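Leucine aminopeptidase 2 (PDB 2XQ0) cleaves di- and tripeptides preferentially as a zinc-dependent aminopeptidase of the M1 family, and shows low epoxide hydrolase activity in vitro. Local coordinates at residues 546-550 with 551-555; 511-514 with 515-519; 580-583 with 584-587; 480-483 with 484-488; 466-469 with 470-474. All blocks are in the same frame, centred on the assembly; numbering follows the deposited sequence.

Interaction 1: residues 546-550 with 551-555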
loop_
_atom_site.group_PDB
_atom_site.type_symbol
_atom_site.label_atom_id
_atom_site.label_comp_id
_atom_site.label_asym_id
_atom_site.label_seq_id
_atom_site.Cartn_x
_atom_site.Cartn_y
_atom_site.Cartn_z
ATOM N N ILE A 546 2.797 33.393 -11.731
ATOM C CA ILE A 546 3.529 33.045 -12.944
ATOM C C ILE A 546 3.275 31.601 -13.362
ATOM O O ILE A 546 3.222 31.285 -14.555
ATOM C CB ILE A 546 5.045 33.255 -12.746
ATOM C CG1 ILE A 546 5.370 34.754 -12.645
ATOM C CG2 ILE A 546 5.832 32.605 -13.880
ATOM C CD1 ILE A 546 6.669 35.044 -11.913
ATOM N N TYR A 547 3.118 30.729 -12.368
ATOM C CA TYR A 547 2.978 29.296 -12.609
ATOM C C TYR A 547 1.536 28.823 -12.443
ATOM O O TYR A 547 1.296 27.640 -12.233
ATOM C CB TYR A 547 3.885 28.511 -11.650
ATOM C CG TYR A 547 5.366 28.787 -11.831
ATOM C CD1 TYR A 547 6.225 28.886 -10.738
ATOM C CD2 TYR A 547 5.903 28.954 -13.101
ATOM C CE1 TYR A 547 7.594 29.134 -10.918
ATOM C CE2 TYR A 547 7.251 29.203 -13.287
ATOM C CZ TYR A 547 8.098 29.294 -12.200
ATOM O OH TYR A 547 9.446 29.543 -12.419
ATOM N N GLN A 548 0.575 29.742 -12.534
ATOM C CA GLN A 548 -0.813 29.408 -12.183
ATOM C C GLN A 548 -1.344 28.258 -13.017
ATOM O O GLN A 548 -2.026 27.371 -12.505
ATOM C CB GLN A 548 -1.741 30.628 -12.321
ATOM C CG GLN A 548 -1.777 31.220 -13.720
ATOM C CD GLN A 548 -2.544 32.524 -13.786
ATOM O OE1 GLN A 548 -1.989 33.567 -14.141
ATOM N NE2 GLN A 548 -3.827 32.475 -13.437
ATOM N N ASP A 549 -1.028 28.271 -14.307
ATOM C CA ASP A 549 -1.590 27.282 -15.221
ATOM C C ASP A 549 -1.283 25.870 -14.748
ATOM O O ASP A 549 -2.186 25.071 -14.489
ATOM C CB ASP A 549 -1.072 27.498 -16.645
ATOM C CG ASP A 549 -1.684 28.731 -17.312
ATOM O OD1 ASP A 549 -1.066 29.264 -18.261
ATOM O OD2 ASP A 549 -2.782 29.164 -16.885
ATOM N N ASN A 550 0.004 25.580 -14.606
ATOM C CA ASN A 550 0.452 24.236 -14.292
ATOM C C ASN A 550 0.444 23.834 -12.804
ATOM O O ASN A 550 0.390 22.645 -12.484
ATOM C CB ASN A 550 1.809 23.983 -14.947
ATOM C CG ASN A 550 1.681 23.689 -16.426
ATOM O OD1 ASN A 550 2.608 23.904 -17.203
ATOM N ND2 ASN A 550 0.514 23.200 -16.826
ATOM N N ILE A 551 0.470 24.805 -11.895
ATOM C CA ILE A 551 0.476 24.475 -10.468
ATOM C C ILE A 551 -0.854 24.768 -9.798
ATOM O O ILE A 551 -1.491 23.874 -9.252
ATOM C CB ILE A 551 1.590 25.220 -9.704
ATOM C CG1 ILE A 551 2.974 24.735 -10.169
ATOM C CG2 ILE A 551 1.433 25.007 -8.216
ATOM C CD1 ILE A 551 4.118 25.160 -9.272
ATOM N N VAL A 552 -1.262 26.030 -9.853
ATOM C CA VAL A 552 -2.469 26.495 -9.178
ATOM C C VAL A 552 -3.748 25.892 -9.763
ATOM O O VAL A 552 -4.709 25.646 -9.042
ATOM C CB VAL A 552 -2.560 28.038 -9.217
ATOM C CG1 VAL A 552 -3.782 28.533 -8.426
ATOM C CG2 VAL A 552 -1.271 28.651 -8.697
ATOM N N LYS A 553 -3.748 25.647 -11.070
ATOM C CA LYS A 553 -4.937 25.157 -11.763
ATOM C C LYS A 553 -4.905 23.645 -12.003
ATOM O O LYS A 553 -5.824 23.083 -12.602
ATOM C CB LYS A 553 -5.115 25.908 -13.086
ATOM C CG LYS A 553 -5.532 27.366 -12.905
ATOM C CD LYS A 553 -5.358 28.167 -14.187
ATOM C CE LYS A 553 -6.145 29.476 -14.136
ATOM N NZ LYS A 553 -5.831 30.303 -12.935
ATOM N N SER A 554 -3.847 22.996 -11.524
ATOM C CA SER A 554 -3.668 21.550 -11.687
ATOM C C SER A 554 -4.797 20.725 -11.083
ATOM O O SER A 554 -5.253 21.007 -9.973
ATOM C CB SER A 554 -2.341 21.111 -11.058
ATOM O OG SER A 554 -2.184 19.700 -11.117
ATOM N N GLN A 555 -5.237 19.696 -11.807
ATOM C CA GLN A 555 -6.214 18.753 -11.275
ATOM C C GLN A 555 -5.544 17.514 -10.675
ATOM O O GLN A 555 -6.211 16.518 -10.400
ATOM C CB GLN A 555 -7.191 18.322 -12.364
ATOM C CG GLN A 555 -7.677 19.449 -13.237
ATOM C CD GLN A 555 -8.952 19.090 -13.955
ATOM O OE1 GLN A 555 -9.060 19.248 -15.171
ATOM N NE2 GLN A 555 -9.930 18.592 -13.206
#

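Interaction 2: residues 511-514 with 515-519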
loop_
_atom_site.group_PDB
_atom_site.type_symbol
_atom_site.label_atom_id
_atom_site.label_comp_id
_atom_site.label_asym_id
_atom_site.label_seq_id
_atom_site.Cartn_x
_atom_site.Cartn_y
_atom_site.Cartn_z
ATOM N N LEU A 511 7.040 18.721 -10.894
ATOM C CA LEU A 511 6.364 19.783 -10.145
ATOM C C LEU A 511 6.327 19.474 -8.652
ATOM O O LEU A 511 6.611 20.339 -7.819
ATOM C CB LEU A 511 4.935 20.005 -10.664
ATOM C CG LEU A 511 4.809 20.670 -12.036
ATOM C CD1 LEU A 511 3.371 20.631 -12.538
ATOM C CD2 LEU A 511 5.320 22.105 -11.988
ATOM N N VAL A 512 5.967 18.238 -8.311
ATOM C CA VAL A 512 5.968 17.813 -6.924
ATOM C C VAL A 512 7.352 17.968 -6.285
ATOM O O VAL A 512 7.481 18.558 -5.201
ATOM C CB VAL A 512 5.435 16.376 -6.793
ATOM C CG1 VAL A 512 5.696 15.833 -5.411
ATOM C CG2 VAL A 512 3.934 16.358 -7.111
ATOM N N LEU A 513 8.381 17.456 -6.956
ATOM C CA LEU A 513 9.755 17.611 -6.481
ATOM C C LEU A 513 10.154 19.083 -6.378
ATOM O O LEU A 513 10.780 19.499 -5.403
ATOM C CB LEU A 513 10.748 16.868 -7.381
ATOM C CG LEU A 513 12.228 16.999 -6.951
ATOM C CD1 LEU A 513 12.483 16.376 -5.585
ATOM C CD2 LEU A 513 13.136 16.376 -7.966
ATOM N N PHE A 514 9.807 19.876 -7.388
ATOM C CA PHE A 514 10.064 21.324 -7.334
ATOM C C PHE A 514 9.480 21.999 -6.089
ATOM O O PHE A 514 10.209 22.655 -5.335
ATOM C CB PHE A 514 9.540 22.004 -8.600
ATOM C CG PHE A 514 9.644 23.504 -8.568
ATOM C CD1 PHE A 514 10.885 24.127 -8.499
ATOM C CD2 PHE A 514 8.506 24.293 -8.622
ATOM C CE1 PHE A 514 10.989 25.506 -8.478
ATOM C CE2 PHE A 514 8.600 25.676 -8.599
ATOM C CZ PHE A 514 9.846 26.284 -8.527
ATOM N N LEU A 515 8.170 21.845 -5.885
ATOM C CA LEU A 515 7.465 22.443 -4.742
ATOM C C LEU A 515 8.008 21.906 -3.430
ATOM O O LEU A 515 8.090 22.630 -2.440
ATOM C CB LEU A 515 5.955 22.183 -4.818
ATOM C CG LEU A 515 5.196 22.869 -5.965
ATOM C CD1 LEU A 515 3.843 22.223 -6.190
ATOM C CD2 LEU A 515 5.053 24.361 -5.701
ATOM N N GLU A 516 8.370 20.628 -3.424
ATOM C CA GLU A 516 9.042 20.033 -2.272
ATOM C C GLU A 516 10.361 20.768 -1.992
ATOM O O GLU A 516 10.540 21.330 -0.900
ATOM C CB GLU A 516 9.250 18.523 -2.487
ATOM C CG GLU A 516 10.051 17.802 -1.416
ATOM C CD GLU A 516 9.359 17.775 -0.059
ATOM O OE1 GLU A 516 8.472 18.623 0.191
ATOM O OE2 GLU A 516 9.705 16.899 0.766
ATOM N N THR A 517 11.259 20.788 -2.981
ATOM C CA THR A 517 12.568 21.449 -2.857
ATOM C C THR A 517 12.459 22.897 -2.353
ATOM O O THR A 517 13.278 23.346 -1.561
ATOM C CB THR A 517 13.364 21.392 -4.196
ATOM O OG1 THR A 517 13.453 20.032 -4.653
ATOM C CG2 THR A 517 14.775 21.966 -4.033
ATOM N N LEU A 518 11.434 23.620 -2.795
ATOM C CA LEU A 518 11.208 24.987 -2.334
ATOM C C LEU A 518 10.947 25.091 -0.832
ATOM O O LEU A 518 11.436 26.014 -0.176
ATOM C CB LEU A 518 10.039 25.626 -3.080
ATOM C CG LEU A 518 10.295 26.002 -4.532
ATOM C CD1 LEU A 518 8.996 26.468 -5.169
ATOM C CD2 LEU A 518 11.380 27.074 -4.631
ATOM N N THR A 519 10.147 24.177 -0.288
ATOM C CA THR A 519 9.896 24.175 1.153
ATOM C C THR A 519 11.138 23.691 1.911
ATOM O O THR A 519 11.329 24.014 3.083
ATOM C CB THR A 519 8.664 23.327 1.537
ATOM O OG1 THR A 519 8.937 21.943 1.297
ATOM C CG2 THR A 519 7.433 23.762 0.727
#

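Interaction 3: residues 580-583 with 584-587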
loop_
_atom_site.group_PDB
_atom_site.type_symbol
_atom_site.label_atom_id
_atom_site.label_comp_id
_atom_site.label_asym_id
_atom_site.label_seq_id
_atom_site.Cartn_x
_atom_site.Cartn_y
_atom_site.Cartn_z
ATOM N N ALA A 580 -8.361 24.104 3.994
ATOM C CA ALA A 580 -9.374 23.573 4.906
ATOM C C ALA A 580 -10.464 22.830 4.144
ATOM O O ALA A 580 -10.803 21.695 4.480
ATOM C CB ALA A 580 -9.977 24.696 5.747
ATOM N N ASP A 581 -10.995 23.468 3.104
ATOM C CA ASP A 581 -12.094 22.892 2.328
ATOM C C ASP A 581 -11.656 21.734 1.435
ATOM O O ASP A 581 -12.406 20.782 1.251
ATOM C CB ASP A 581 -12.769 23.959 1.469
ATOM C CG ASP A 581 -13.349 25.092 2.292
ATOM O OD1 ASP A 581 -13.851 24.840 3.413
ATOM O OD2 ASP A 581 -13.302 26.239 1.802
ATOM N N TRP A 582 -10.459 21.837 0.862
ATOM C CA TRP A 582 -9.914 20.756 0.041
ATOM C C TRP A 582 -9.767 19.469 0.858
ATOM O O TRP A 582 -10.014 18.360 0.367
ATOM C CB TRP A 582 -8.558 21.160 -0.527
ATOM C CG TRP A 582 -7.917 20.122 -1.400
ATOM C CD1 TRP A 582 -8.218 19.846 -2.705
ATOM C CD2 TRP A 582 -6.848 19.236 -1.042
ATOM N NE1 TRP A 582 -7.411 18.841 -3.179
ATOM C CE2 TRP A 582 -6.556 18.451 -2.181
ATOM C CE3 TRP A 582 -6.110 19.029 0.127
ATOM C CZ2 TRP A 582 -5.554 17.476 -2.182
ATOM C CZ3 TRP A 582 -5.117 18.058 0.124
ATOM C CH2 TRP A 582 -4.846 17.297 -1.022
ATOM N N LEU A 583 -9.351 19.634 2.109
ATOM C CA LEU A 583 -9.140 18.520 3.017
ATOM C C LEU A 583 -10.467 17.804 3.291
ATOM O O LEU A 583 -10.502 16.654 3.740
ATOM C CB LEU A 583 -8.526 19.047 4.311
ATOM C CG LEU A 583 -7.440 18.195 4.955
ATOM C CD1 LEU A 583 -7.937 16.773 5.134
ATOM C CD2 LEU A 583 -6.207 18.220 4.113
ATOM N N GLY A 584 -11.567 18.490 3.012
ATOM C CA GLY A 584 -12.877 17.895 3.174
ATOM C C GLY A 584 -13.293 17.150 1.923
ATOM O O GLY A 584 -14.389 16.586 1.858
ATOM N N THR A 585 -12.409 17.148 0.927
ATOM C CA THR A 585 -12.709 16.521 -0.357
ATOM C C THR A 585 -11.885 15.249 -0.601
ATOM O O THR A 585 -12.240 14.440 -1.457
ATOM C CB THR A 585 -12.523 17.518 -1.541
ATOM O OG1 THR A 585 -11.135 17.655 -1.853
ATOM C CG2 THR A 585 -13.108 18.894 -1.192
ATOM N N VAL A 586 -10.797 15.073 0.151
ATOM C CA VAL A 586 -9.950 13.883 0.022
ATOM C C VAL A 586 -9.840 13.089 1.329
ATOM O O VAL A 586 -10.000 13.641 2.411
ATOM C CB VAL A 586 -8.519 14.223 -0.503
ATOM C CG1 VAL A 586 -8.581 14.803 -1.916
ATOM C CG2 VAL A 586 -7.802 15.182 0.440
ATOM N N GLY A 587 -9.563 11.791 1.211
ATOM C CA GLY A 587 -9.439 10.913 2.366
ATOM C C GLY A 587 -8.135 10.125 2.398
ATOM O O GLY A 587 -7.819 9.457 3.383
#

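Interaction 4: residues 480-483 with 484-488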
loop_
_atom_site.group_PDB
_atom_site.type_symbol
_atom_site.label_atom_id
_atom_site.label_comp_id
_atom_site.label_asym_id
_atom_site.label_seq_id
_atom_site.Cartn_x
_atom_site.Cartn_y
_atom_site.Cartn_z
ATOM N N LYS A 480 17.273 28.806 -7.860
ATOM C CA LYS A 480 17.106 30.130 -8.462
ATOM C C LYS A 480 16.009 30.946 -7.771
ATOM O O LYS A 480 16.183 32.141 -7.514
ATOM C CB LYS A 480 16.800 29.999 -9.956
ATOM C CG LYS A 480 16.787 31.322 -10.716
ATOM C CD LYS A 480 16.286 31.130 -12.159
ATOM C CE LYS A 480 16.158 32.464 -12.897
ATOM N NZ LYS A 480 15.517 32.338 -14.245
ATOM N N TRP A 481 14.880 30.303 -7.479
ATOM C CA TRP A 481 13.798 30.947 -6.739
ATOM C C TRP A 481 14.245 31.358 -5.352
ATOM O O TRP A 481 13.928 32.457 -4.902
ATOM C CB TRP A 481 12.552 30.052 -6.646
ATOM C CG TRP A 481 11.591 30.334 -7.748
ATOM C CD1 TRP A 481 11.451 29.643 -8.921
ATOM C CD2 TRP A 481 10.674 31.429 -7.812
ATOM N NE1 TRP A 481 10.473 30.226 -9.700
ATOM C CE2 TRP A 481 9.987 31.328 -9.040
ATOM C CE3 TRP A 481 10.367 32.488 -6.950
ATOM C CZ2 TRP A 481 9.005 32.241 -9.418
ATOM C CZ3 TRP A 481 9.395 33.381 -7.322
ATOM C CH2 TRP A 481 8.725 33.258 -8.546
ATOM N N VAL A 482 14.966 30.477 -4.662
ATOM C CA VAL A 482 15.422 30.806 -3.314
ATOM C C VAL A 482 16.309 32.043 -3.332
ATOM O O VAL A 482 16.219 32.903 -2.452
ATOM C CB VAL A 482 16.157 29.621 -2.645
ATOM C CG1 VAL A 482 16.768 30.062 -1.328
ATOM C CG2 VAL A 482 15.189 28.470 -2.399
ATOM N N GLU A 483 17.151 32.137 -4.358
ATOM C CA GLU A 483 18.104 33.233 -4.483
ATOM C C GLU A 483 17.405 34.549 -4.821
ATOM O O GLU A 483 17.639 35.570 -4.181
ATOM C CB GLU A 483 19.131 32.901 -5.577
ATOM C CG GLU A 483 20.500 33.557 -5.385
ATOM C CD GLU A 483 21.289 32.946 -4.228
ATOM O OE1 GLU A 483 20.680 32.250 -3.383
ATOM O OE2 GLU A 483 22.519 33.160 -4.166
ATOM N N MET A 484 16.552 34.511 -5.840
ATOM C CA MET A 484 15.892 35.700 -6.356
ATOM C C MET A 484 14.894 36.309 -5.370
ATOM O O MET A 484 14.591 37.501 -5.435
ATOM C CB MET A 484 15.218 35.383 -7.690
ATOM C CG MET A 484 16.212 35.061 -8.794
ATOM S SD MET A 484 17.385 36.417 -9.029
ATOM C CE MET A 484 18.842 35.499 -9.562
ATOM N N ALA A 485 14.397 35.479 -4.460
ATOM C CA ALA A 485 13.466 35.916 -3.423
ATOM C C ALA A 485 14.113 36.976 -2.531
ATOM O O ALA A 485 13.421 37.805 -1.933
ATOM C CB ALA A 485 13.030 34.723 -2.587
ATOM N N GLN A 486 15.443 36.939 -2.451
ATOM C CA GLN A 486 16.204 37.854 -1.604
ATOM C C GLN A 486 16.736 39.035 -2.410
ATOM O O GLN A 486 17.352 39.945 -1.866
ATOM C CB GLN A 486 17.373 37.117 -0.941
ATOM C CG GLN A 486 16.974 35.824 -0.212
ATOM C CD GLN A 486 18.119 34.831 -0.149
ATOM O OE1 GLN A 486 17.948 33.651 -0.446
ATOM N NE2 GLN A 486 19.304 35.313 0.212
ATOM N N HIS A 487 16.506 39.012 -3.715
ATOM C CA HIS A 487 17.060 40.048 -4.575
ATOM C C HIS A 487 15.967 40.866 -5.256
ATOM O O HIS A 487 16.001 42.090 -5.223
ATOM C CB HIS A 487 18.026 39.448 -5.605
ATOM C CG HIS A 487 19.232 38.791 -4.998
ATOM N ND1 HIS A 487 19.677 39.077 -3.723
ATOM C CD2 HIS A 487 20.092 37.869 -5.496
ATOM C CE1 HIS A 487 20.751 38.354 -3.461
ATOM N NE2 HIS A 487 21.022 37.610 -4.519
ATOM N N LEU A 488 14.999 40.192 -5.868
ATOM C CA LEU A 488 13.906 40.890 -6.537
ATOM C C LEU A 488 12.930 41.414 -5.495
ATOM O O LEU A 488 12.742 40.799 -4.447
ATOM C CB LEU A 488 13.195 39.972 -7.545
ATOM C CG LEU A 488 14.143 39.293 -8.541
ATOM C CD1 LEU A 488 13.401 38.532 -9.638
ATOM C CD2 LEU A 488 15.084 40.316 -9.153
#

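Interaction 5: residues 466-469 with 470-474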
loop_
_atom_site.group_PDB
_atom_site.type_symbol
_atom_site.label_atom_id
_atom_site.label_comp_id
_atom_site.label_asym_id
_atom_site.label_seq_id
_atom_site.Cartn_x
_atom_site.Cartn_y
_atom_site.Cartn_z
ATOM N N PHE A 466 22.502 7.488 -8.515
ATOM C CA PHE A 466 21.374 7.596 -9.429
ATOM C C PHE A 466 21.616 8.621 -10.523
ATOM O O PHE A 466 22.246 9.663 -10.304
ATOM C CB PHE A 466 20.093 7.947 -8.679
ATOM C CG PHE A 466 19.621 6.861 -7.766
ATOM C CD1 PHE A 466 19.500 5.562 -8.231
ATOM C CD2 PHE A 466 19.288 7.141 -6.449
ATOM C CE1 PHE A 466 19.073 4.553 -7.396
ATOM C CE2 PHE A 466 18.852 6.143 -5.611
ATOM C CZ PHE A 466 18.743 4.839 -6.090
ATOM N N ILE A 467 21.114 8.317 -11.709
ATOM C CA ILE A 467 21.118 9.289 -12.806
ATOM C C ILE A 467 20.207 10.439 -12.385
ATOM O O ILE A 467 19.029 10.231 -12.078
ATOM C CB ILE A 467 20.618 8.636 -14.105
ATOM C CG1 ILE A 467 21.570 7.504 -14.526
ATOM C CG2 ILE A 467 20.434 9.684 -15.216
ATOM C CD1 ILE A 467 20.969 6.571 -15.559
ATOM N N THR A 468 20.751 11.650 -12.308
ATOM C CA THR A 468 19.966 12.766 -11.760
ATOM C C THR A 468 19.430 13.685 -12.838
ATOM O O THR A 468 18.898 14.751 -12.535
ATOM C CB THR A 468 20.782 13.627 -10.794
ATOM O OG1 THR A 468 21.790 14.338 -11.526
ATOM C CG2 THR A 468 21.437 12.765 -9.715
ATOM N N ALA A 469 19.567 13.271 -14.097
ATOM C CA ALA A 469 19.146 14.091 -15.232
ATOM C C ALA A 469 17.776 14.775 -15.078
ATOM O O ALA A 469 17.672 15.981 -15.255
ATOM C CB ALA A 469 19.185 13.279 -16.515
ATOM N N LEU A 470 16.734 14.021 -14.748
ATOM C CA LEU A 470 15.376 14.597 -14.718
ATOM C C LEU A 470 15.059 15.408 -13.461
ATOM O O LEU A 470 13.951 15.927 -13.317
ATOM C CB LEU A 470 14.308 13.517 -14.928
ATOM C CG LEU A 470 14.414 12.774 -16.258
ATOM C CD1 LEU A 470 13.396 11.667 -16.344
ATOM C CD2 LEU A 470 14.284 13.746 -17.439
ATOM N N ALA A 471 16.024 15.507 -12.553
ATOM C CA ALA A 471 15.865 16.292 -11.327
ATOM C C ALA A 471 16.715 17.560 -11.337
ATOM O O ALA A 471 16.470 18.493 -10.564
ATOM C CB ALA A 471 16.208 15.460 -10.102
ATOM N N ASP A 472 17.716 17.591 -12.210
ATOM C CA ASP A 472 18.674 18.689 -12.236
ATOM C C ASP A 472 18.040 20.038 -12.571
ATOM O O ASP A 472 18.311 21.040 -11.925
ATOM C CB ASP A 472 19.797 18.374 -13.226
ATOM C CG ASP A 472 20.705 17.263 -12.742
ATOM O OD1 ASP A 472 20.848 17.110 -11.508
ATOM O OD2 ASP A 472 21.283 16.552 -13.597
ATOM N N ASN A 473 17.228 20.052 -13.614
ATOM C CA ASN A 473 16.425 21.218 -13.974
ATOM C C ASN A 473 15.563 21.697 -12.797
ATOM O O ASN A 473 15.457 22.901 -12.522
ATOM C CB ASN A 473 15.528 20.819 -15.138
ATOM C CG ASN A 473 15.125 19.339 -15.071
ATOM O OD1 ASN A 473 14.310 18.942 -14.231
ATOM N ND2 ASN A 473 15.715 18.518 -15.941
ATOM N N VAL A 474 14.975 20.742 -12.083
ATOM C CA VAL A 474 14.120 21.047 -10.942
ATOM C C VAL A 474 14.913 21.685 -9.830
ATOM O O VAL A 474 14.552 22.744 -9.317
ATOM C CB VAL A 474 13.463 19.770 -10.407
ATOM C CG1 VAL A 474 12.710 20.053 -9.120
ATOM C CG2 VAL A 474 12.536 19.186 -11.475
HETATM O O HOH W 1 16.893 11.241 -13.762
#

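Interaction 1: residues 546-550 with 551-555
The short, weakly bonded helix 548-552, with a wider pi-type turn, sets Tyr547 and Gln548 against Ile551, Val552 and Lys553 in the C-terminal helical domain. It sits between helices 537-546 and 557-569. Two backbone bonds hold the turn. Ile551 N donates to Tyr547 O at 3.0 Å, four residues back. Lys553 N reaches one residue further and donates to Gln548 O at 2.8 Å. Both donors meet their oxygens almost head-on, with C=O...N angles of 174° and 171°.

On the inner side, Ile551 turns CG1 beside its own backbone N (chi1 -66°). This lays CD1 alongside Tyr547 CB at 4.1 Å. CG1 and CD1 of Ile551 also pack on Leu511 and Leu515 of helix 508-519. The Tyr547 ring leads away from this contact, and its OH is hydrogen-bonded to Asp502 and Trp481.

On the outer side Val552 CG2 rests on Gln548 CA at 3.6 Å, and the polar chains lie beside it. The lysine chain runs beside Gln548 and Asp549, pointing the same way, with Lys553 CB 3.4 Å from Asp549 O. Lys553 NZ stays 5.1 Å from Asp549 OD2, so the opposite charges do not touch. Their attraction is probably modest at this exposed surface. The turn is probably held mainly by its backbone bonds and by the apolar anchor of Ile551.

Interaction 2: residues 511-514 with 515-519
Phe514 CG stands opposite its backbone N (chi1 174°) and Leu518 CG beside its own (chi1 -72°). One turn of helix 508-519 apart, these settings bring the ring and the leucine together. Leu518 CD1 ends over one face of the Phe514 ring, 3.8 Å from the ring centroid. It lies 27° off the ring normal, displaced toward the rim. The closest approach is to Phe514 CZ, 3.5 Å from Leu518 CD1. This is a CH-pi contact in a buried part of the C-terminal helical domain. Leu477 of helix 469-484 also touches Phe514.

Thr517 adds a polar contact on a neighbouring side of the helix. Its OG1 donates to Leu513 O at 2.8 Å, coming from above the carbonyl plane. The backbone N of Thr517 donates to the same Leu513 O, also at 2.8 Å, in the regular helical bond. Leu513 CD1 lies 3.9 Å from Thr517 OG1, so the leucine branch flanks the hydroxyl. Further along, Thr519 OG1 donates to Glu516 O at 2.8 Å, in the carbonyl plane and on a lone pair.

Both threonine hydroxyls are thus satisfied by the helix's own carbonyls. This lets polar side chains sit in the buried helix packing, while the Leu518 methyl packs on one face of the ring by dispersion.

Interaction 3: residues 580-583 with 584-587
Trp582 closes back on Thr585 and Val586 at the C-terminal end of helix 576-582, where the chain turns toward helix 589-600. Its CB points away from residues 584-587, but the indole beyond it meets them. CG is carried opposite the backbone N (chi1 -179°), which brings one face of the indole against Thr585 and Val586. CD1 of Trp582, on the five-membered ring, is 3.7 Å from Thr585 OG1. Further out, CZ2 of Trp582 is 4.0 Å from Val586 CG1. At the tip, Trp582 CH2 is 3.9 Å from Val586 CG2. That methyl stands over the six-membered ring in a CH-pi contact, only 12° off the ring normal. Thr585 OG1 lies over the same face as Val586 CG2.

Other helices also touch the indole. Phe564 meets it ring to ring, and Val560, Phe561 and Phe591 pack on it. The contact therefore joins the helix end to helices 557-569 and 589-600. Val586 lies in the neighbourhood of the substrate-binding Pro272, without touching it.

The backbone turn is tied in two places. Gly584 N donates to Asp581 O at 3.0 Å, well above the carbonyl plane. Trp582 O takes the other donors. Thr585 N approaches it from above the carbonyl plane at 2.7 Å, and Val586 N adds a weak bond. Thr585 OG1 reaches Trp582 O at 2.6 Å, in the carbonyl plane and on a lone pair.

Interaction 4: residues 480-483 with 484-488
This is a helix-end contact, in which the last turn of helix 469-484 meets Met484, Ala485, Gln486 and His487. It lies in the all-helical C-terminal part of the fold, ahead of helix 491-497. Two regular helical bonds lead into it. Met484 N donates to Lys480 O at 2.9 Å, and Ala485 N donates to Trp481 O at 3.1 Å. The spacing then tightens. Gln486 N donates to Glu483 O at 3.1 Å, three residues back, from above the carbonyl plane. Beyond that, Met484 O accepts two backbone bonds, from His487 N and from Leu488 N.

Side chains follow the turn. Met484 CG lies beside its own backbone N (chi1 -67°), which sets it 3.2 Å from Lys480 O. Met484 CG also lies 4.2 Å from Lys480 CG. His487 lays one ring face over Glu483 O, with its CD2 3.6 Å from that oxygen. The Glu483 side chain runs beside the imidazole, pointing the same way. The carboxylate and ring planes are 73° apart.

Neighbours hold the helix end. Trp481 stacks on Phe498 and bonds through NE1 to Tyr547 OH. Lys480 NZ reaches Glu497 O on helix 491-497. Three-residue bonds from Gln486 N and His487 N, mixed with the four-residue bond of Leu488 N, are typical of a helix C-terminus. Here that turn joins two successive helices of the domain.

Interaction 5: residues 466-469 with 470-474
The Asp472 carboxylate presents one face to the Thr468 carbonyl, while the Thr468 hydroxyl meets OD1 on the syn side. Thr468 O stands almost directly over the carboxylate carbon, 3.1 Å from Asp472 CG. Thr468 OG1 donates to Asp472 OD1 at 2.9 Å, from 21° out of the carboxylate plane. The two side chains cross at about a right angle. Thr468 OG1 sits between its own backbone N and carbonyl carbon (chi1 69°), which turns the hydroxyl toward the aspartate. A second flat group is the Asn473 amide. Its OD1 takes a weak bond from Val474 N, at 2.9 Å.

These residues start helix 469-484. Ala471 N donates to Thr468 O at 3.0 Å, approaching from above the carbonyl plane. Asp472 N adds a weak bond to Thr468 O, and another weak one to Ala469 O. A water bridges the loop to the first turn. It donates to Ile467 O at 2.9 Å and accepts from Leu470 N at 3.0 Å. Nearby, Ile467 N is bonded to His345 of helix 341-360, and Leu470 O is bonded to Gln510 of helix 508-519.

Thr468 O and the carboxylate oxygens are all acceptors, so their closeness is probably unfavourable, and the hydroxyl bond may help to offset it. The carboxylate is also placed near the N-terminal end of a helix, which probably favours its negative charge. Direct bonds and a water thus secure the helix start at the surface.

Interaction 2 is the buried core of the group; interactions 1, 3 and 4 are partly buried, and interaction 5 lies at the surface. Helix 469-484 carries both interaction 5 at its start and interaction 4 at its end. Interaction 2 packs against both ends of that helix, through Val474 and Trp481. It also touches interaction 1 through Phe514 and Tyr547. Tyr547 and Trp481 join interactions 1 and 4. Interaction 3 stands apart and touches none of the others. Aromatic faces meet methyl groups in interactions 2 and 3. Interactions 1 and 4 rely more on backbone turns, and interaction 5 on a hydroxyl-carboxylate bond and a water.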